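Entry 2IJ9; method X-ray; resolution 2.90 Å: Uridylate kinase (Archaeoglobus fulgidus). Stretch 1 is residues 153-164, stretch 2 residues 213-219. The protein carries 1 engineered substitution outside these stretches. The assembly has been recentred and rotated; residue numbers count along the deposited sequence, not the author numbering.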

ATOM      1  N   VAL B 153       7.358  30.894  -9.184  1.00115.74           N
ATOM      2  CA  VAL B 153       8.671  30.253  -9.001  1.00114.32           C
ATOM      3  C   VAL B 153       9.041  30.105  -7.513  1.00114.09           C
ATOM      4  O   VAL B 153       8.360  30.651  -6.620  1.00105.93           O
ATOM      5  CB  VAL B 153       9.829  31.050  -9.697  1.00112.65           C
ATOM      6  CG1 VAL B 153      10.673  30.115 -10.564  1.00 95.31           C
ATOM      7  CG2 VAL B 153       9.299  32.251 -10.512  1.00101.34           C
ATOM      8  N   LYS B 154      10.116  29.352  -7.257  1.00106.82           N
ATOM      9  CA  LYS B 154      10.650  29.206  -5.902  1.00107.12           C
ATOM     10  C   LYS B 154      11.531  30.414  -5.561  1.00108.31           C
ATOM     11  O   LYS B 154      11.925  31.182  -6.448  1.00120.14           O
ATOM     12  CB  LYS B 154      11.434  27.885  -5.730  1.00104.14           C
ATOM     13  CG  LYS B 154      12.894  27.939  -6.190  1.00 97.14           C
ATOM     14  CD  LYS B 154      13.628  26.630  -5.934  1.00 85.75           C
ATOM     15  CE  LYS B 154      15.008  26.646  -6.591  1.00 96.64           C
ATOM     16  NZ  LYS B 154      15.716  25.327  -6.566  1.00104.27           N
ATOM     17  N   TYR B 155      11.837  30.576  -4.279  1.00 98.36           N
ATOM     18  CA  TYR B 155      12.791  31.586  -3.840  1.00 93.06           C
ATOM     19  C   TYR B 155      14.100  30.886  -3.483  1.00 97.24           C
ATOM     20  O   TYR B 155      14.145  30.134  -2.513  1.00 95.40           O
ATOM     21  CB  TYR B 155      12.253  32.319  -2.620  1.00 90.63           C
ATOM     22  CG  TYR B 155      10.909  32.973  -2.837  1.00 98.85           C
ATOM     23  CD1 TYR B 155      10.822  34.336  -3.081  1.00 93.14           C
ATOM     24  CD2 TYR B 155       9.722  32.229  -2.788  1.00109.03           C
ATOM     25  CE1 TYR B 155       9.596  34.955  -3.278  1.00 91.63           C
ATOM     26  CE2 TYR B 155       8.488  32.837  -2.993  1.00115.40           C
ATOM     27  CZ  TYR B 155       8.428  34.208  -3.232  1.00110.33           C
ATOM     28  OH  TYR B 155       7.215  34.847  -3.426  1.00102.22           O
ATOM     29  N   ASP B 156      15.157  31.130  -4.264  1.00104.36           N
ATOM     30  CA  ASP B 156      16.450  30.439  -4.078  1.00106.62           C
ATOM     31  C   ASP B 156      17.162  30.724  -2.749  1.00104.97           C
ATOM     32  O   ASP B 156      17.922  29.880  -2.253  1.00104.05           O
ATOM     33  CB  ASP B 156      17.381  30.676  -5.263  1.00111.55           C
ATOM     34  CG  ASP B 156      17.202  29.638  -6.346  1.00130.09           C
ATOM     35  OD1 ASP B 156      17.784  28.541  -6.220  1.00151.46           O
ATOM     36  OD2 ASP B 156      16.473  29.916  -7.321  1.00145.06           O
ATOM     37  N   ARG B 157      16.928  31.910  -2.193  1.00 91.62           N
ATOM     38  CA  ARG B 157      17.209  32.158  -0.776  1.00 93.97           C
ATOM     39  C   ARG B 157      16.124  33.018  -0.127  1.00 87.75           C
ATOM     40  O   ARG B 157      15.296  33.606  -0.833  1.00 96.28           O
ATOM     41  CB  ARG B 157      18.601  32.753  -0.551  1.00 85.16           C
ATOM     42  CG  ARG B 157      18.938  33.946  -1.410  1.00130.75           C
ATOM     43  CD  ARG B 157      19.918  34.864  -0.695  1.00160.50           C
ATOM     44  NE  ARG B 157      19.269  35.617   0.380  1.00168.06           N
ATOM     45  CZ  ARG B 157      19.835  36.616   1.054  1.00173.89           C
ATOM     46  NH1 ARG B 157      21.077  36.995   0.776  1.00191.17           N
ATOM     47  NH2 ARG B 157      19.159  37.240   2.009  1.00162.99           N
ATOM     48  N   LEU B 158      16.124  33.062   1.210  1.00 86.24           N
ATOM     49  CA  LEU B 158      15.146  33.835   1.996  1.00 91.44           C
ATOM     50  C   LEU B 158      15.712  34.175   3.360  1.00103.96           C
ATOM     51  O   LEU B 158      16.633  33.514   3.845  1.00111.56           O
ATOM     52  CB  LEU B 158      13.842  33.049   2.224  1.00 93.40           C
ATOM     53  CG  LEU B 158      12.683  33.058   1.218  1.00 93.65           C
ATOM     54  CD1 LEU B 158      11.460  32.326   1.783  1.00101.53           C
ATOM     55  CD2 LEU B 158      12.320  34.481   0.818  1.00 93.06           C
ATOM     56  N   SER B 159      15.149  35.205   3.981  1.00105.18           N
ATOM     57  CA  SER B 159      15.397  35.455   5.386  1.00 94.57           C
ATOM     58  C   SER B 159      14.291  34.718   6.106  1.00 99.11           C
ATOM     59  O   SER B 159      13.209  34.538   5.539  1.00 98.77           O
ATOM     60  CB  SER B 159      15.256  36.930   5.709  1.00100.76           C
ATOM     61  OG  SER B 159      13.914  37.209   6.086  1.00106.48           O
ATOM     62  N   PRO B 160      14.560  34.273   7.343  1.00100.34           N
ATOM     63  CA  PRO B 160      13.542  33.823   8.289  1.00 97.25           C
ATOM     64  C   PRO B 160      12.265  34.678   8.247  1.00102.71           C
ATOM     65  O   PRO B 160      11.176  34.143   8.003  1.00101.96           O
ATOM     66  CB  PRO B 160      14.234  33.980   9.654  1.00 85.96           C
ATOM     67  CG  PRO B 160      15.700  34.195   9.372  1.00 97.44           C
ATOM     68  CD  PRO B 160      15.918  34.116   7.893  1.00102.74           C
ATOM     69  N   GLN B 161      12.412  35.988   8.459  1.00107.02           N
ATOM     70  CA  GLN B 161      11.275  36.921   8.490  1.00113.18           C
ATOM     71  C   GLN B 161      10.457  36.849   7.207  1.00114.65           C
ATOM     72  O   GLN B 161       9.219  36.840   7.247  1.00116.63           O
ATOM     73  CB  GLN B 161      11.742  38.363   8.717  1.00113.43           C
ATOM     74  CG  GLN B 161      12.222  38.677  10.129  1.00130.71           C
ATOM     75  CD  GLN B 161      13.663  38.251  10.380  1.00146.69           C
ATOM     76  OE1 GLN B 161      14.386  37.868   9.457  1.00132.20           O
ATOM     77  NE2 GLN B 161      14.084  38.314  11.638  1.00143.26           N
ATOM     78  N   GLN B 162      11.161  36.796   6.077  1.00110.61           N
ATOM     79  CA  GLN B 162      10.528  36.642   4.777  1.00112.63           C
ATOM     80  C   GLN B 162       9.677  35.370   4.748  1.00111.18           C
ATOM     81  O   GLN B 162       8.475  35.424   4.430  1.00101.24           O
ATOM     82  CB  GLN B 162      11.583  36.592   3.671  1.00114.58           C
ATOM     83  CG  GLN B 162      12.359  37.883   3.440  1.00101.11           C
ATOM     84  CD  GLN B 162      13.362  37.742   2.304  1.00116.13           C
ATOM     85  OE1 GLN B 162      14.545  37.484   2.526  1.00131.77           O
ATOM     86  NE2 GLN B 162      12.883  37.888   1.072  1.00112.44           N
ATOM     87  N   LEU B 163      10.309  34.244   5.097  1.00109.20           N
ATOM     88  CA  LEU B 163       9.643  32.940   5.143  1.00101.56           C
ATOM     89  C   LEU B 163       8.413  32.977   6.031  1.00 98.19           C
ATOM     90  O   LEU B 163       7.366  32.446   5.663  1.00 90.74           O
ATOM     91  CB  LEU B 163      10.591  31.840   5.631  1.00 94.24           C
ATOM     92  CG  LEU B 163       9.899  30.514   5.983  1.00102.45           C
ATOM     93  CD1 LEU B 163       9.334  29.805   4.737  1.00 87.54           C
ATOM     94  CD2 LEU B 163      10.818  29.596   6.793  1.00102.68           C
ATOM     95  N   VAL B 164       8.542  33.606   7.195  1.00 88.29           N
ATOM     96  CA  VAL B 164       7.399  33.746   8.078  1.00100.50           C
ATOM     97  C   VAL B 164       6.239  34.410   7.327  1.00104.09           C
ATOM     98  O   VAL B 164       5.157  33.820   7.206  1.00 96.11           O
ATOM     99  CB  VAL B 164       7.756  34.490   9.389  1.00110.15           C
ATOM    100  CG1 VAL B 164       6.503  34.702  10.255  1.00 97.88           C
ATOM    101  CG2 VAL B 164       8.816  33.706  10.172  1.00102.36           C
ATOM    102  N   ALA B 213      23.519  25.371  -3.409  1.00117.49           N
ATOM    103  CA  ALA B 213      22.251  25.894  -3.906  1.00113.74           C
ATOM    104  C   ALA B 213      21.298  24.749  -4.216  1.00108.63           C
ATOM    105  O   ALA B 213      21.386  24.112  -5.267  1.00111.60           O
ATOM    106  CB  ALA B 213      22.460  26.778  -5.138  1.00111.84           C
ATOM    107  N   VAL B 214      20.418  24.474  -3.261  1.00100.83           N
ATOM    108  CA  VAL B 214      19.268  23.596  -3.477  1.00 85.83           C
ATOM    109  C   VAL B 214      18.027  24.275  -2.908  1.00 70.86           C
ATOM    110  O   VAL B 214      18.104  25.079  -1.972  1.00 64.33           O
ATOM    111  CB  VAL B 214      19.449  22.165  -2.881  1.00 72.97           C
ATOM    112  CG1 VAL B 214      20.008  21.228  -3.916  1.00 78.97           C
ATOM    113  CG2 VAL B 214      20.356  22.192  -1.675  1.00 89.49           C
ATOM    114  N   GLY B 215      16.897  23.962  -3.520  1.00 59.61           N
ATOM    115  CA  GLY B 215      15.606  24.508  -3.155  1.00 80.61           C
ATOM    116  C   GLY B 215      15.608  25.946  -2.703  1.00 77.42           C
ATOM    117  O   GLY B 215      15.978  26.858  -3.438  1.00 90.85           O
ATOM    118  N   THR B 216      15.194  26.131  -1.465  1.00 73.40           N
ATOM    119  CA  THR B 216      15.146  27.435  -0.858  1.00 79.66           C
ATOM    120  C   THR B 216      16.039  27.383   0.372  1.00 99.12           C
ATOM    121  O   THR B 216      15.775  26.620   1.318  1.00112.95           O
ATOM    122  CB  THR B 216      13.701  27.772  -0.441  1.00 92.45           C
ATOM    123  OG1 THR B 216      12.864  27.811  -1.612  1.00 81.53           O
ATOM    124  CG2 THR B 216      13.638  29.119   0.326  1.00 78.33           C
ATOM    125  N   VAL B 217      17.112  28.170   0.346  1.00 97.30           N
ATOM    126  CA  VAL B 217      17.969  28.289   1.520  1.00 88.95           C
ATOM    127  C   VAL B 217      17.399  29.403   2.389  1.00 89.73           C
ATOM    128  O   VAL B 217      16.904  30.404   1.875  1.00103.24           O
ATOM    129  CB  VAL B 217      19.443  28.554   1.163  1.00 75.21           C
ATOM    130  CG1 VAL B 217      20.334  28.282   2.377  1.00 65.55           C
ATOM    131  CG2 VAL B 217      19.881  27.690  -0.026  1.00 82.41           C
ATOM    132  N   ILE B 218      17.408  29.198   3.702  1.00 92.63           N
ATOM    133  CA  ILE B 218      16.898  30.200   4.627  1.00 98.12           C
ATOM    134  C   ILE B 218      17.941  30.415   5.721  1.00116.57           C
ATOM    135  O   ILE B 218      18.342  29.458   6.395  1.00124.78           O
ATOM    136  CB  ILE B 218      15.512  29.802   5.211  1.00 89.53           C
ATOM    137  CG1 ILE B 218      14.584  29.327   4.085  1.00 87.59           C
ATOM    138  CG2 ILE B 218      14.895  30.967   6.005  1.00 69.97           C
ATOM    139  CD1 ILE B 218      13.119  29.350   4.417  1.00 65.32           C
ATOM    140  N   ALA B 219      18.400  31.664   5.865  1.00126.13           N
ATOM    141  CA  ALA B 219      19.448  32.027   6.839  1.00127.97           C
ATOM    142  C   ALA B 219      19.378  33.492   7.276  1.00122.31           C
ATOM    143  O   ALA B 219      18.878  34.347   6.547  1.00124.81           O
ATOM    144  CB  ALA B 219      20.838  31.703   6.288  1.00114.26           C
TER

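Two short parallel strands set the frame of this contact, and the helix that follows the first of them closes over one side chain of the second. Arg 157 pairs with Val 217 and Leu 158 with Ile 218, with CA atoms 4.6 and 4.8 Å apart. The backbone bonding runs in a ladder: Val 217 N donates to Asp 156 O at 3.2 Å and almost straight, Leu 158 N makes a weak, bent bond of 2.8 Å to Val 217 O, and Ala 219 N donates to Leu 158 O at 3.3 Å. Close CA-H...O contacts fill in between the rungs, with Arg 157 CA 3.2 Å from Val 217 O and Ile 218 CA 3.4 Å from Leu 158 O.

The main bump is Ile 218. It gives up more surface to the other stretch than any other residue here, and its side chain fills a hollow lined by Leu 158, Pro 160 and Leu 163, the branches overlapping in what they touch. On the strand itself, Ile 218 CG1 lies 4.2 Å from Leu 158 CB, the two residues sharing a face of the sheet. Ile 218 CG2 comes within 3.8 Å of Pro 160 CD, meeting the proline ring at the first turn of the helix. With chi1 in m and chi2 in t, Ile 218 CD1 extends to Leu 163 CD2, a tight 3.3 Å. Proline and Leu 163 stand three residues apart, so one helical turn supplies two of the surfaces that receive the isoleucine. Leu 158 CD1 also lies 4.1 Å from Thr 216 CG2.

The turn from strand to helix is held in shape by Ser 159. Its OG accepts from Gln 162 N at 2.8 Å, capping the helix, while Ser 159 N donates to Gln 162 OE1 at 2.8 Å, so serine and glutamine bind each other reciprocally. The backbone bond from Leu 163 N to Ser 159 O, 2.9 Å, helps fix the turn that carries Leu 163 to Ile 218. Beside it, Pro 160 CD packs 3.3 Å from Ala 219 O at the chain's last residue.

The opposite sheet face, carrying Arg 157 and Val 217, is packed more lightly: the arginine leads away from the partner strand and loses little surface to it.

At the other end, the extended side chain of Lys 154 lies against the backbone of Gly 215, with Lys 154 CE 3.3 Å from Gly 215 O. A CB on Gly 215 would point away from the other stretch, so the missing side chain makes no hollow for the lysine; the positive phi by itself favours glycine. A long salt bridge, 3.8 Å from Lys 154 NZ to Asp 156 OD1, links the lysine to its own stretch. Next along, Thr 216 OG1 donates to Tyr 155 O at 2.8 Å, tying the backbone just ahead of Asp 156 to the start of the second strand. The rule to read here is that regular pairing sets the register, while one branched side chain fills the hollow between strand and helix.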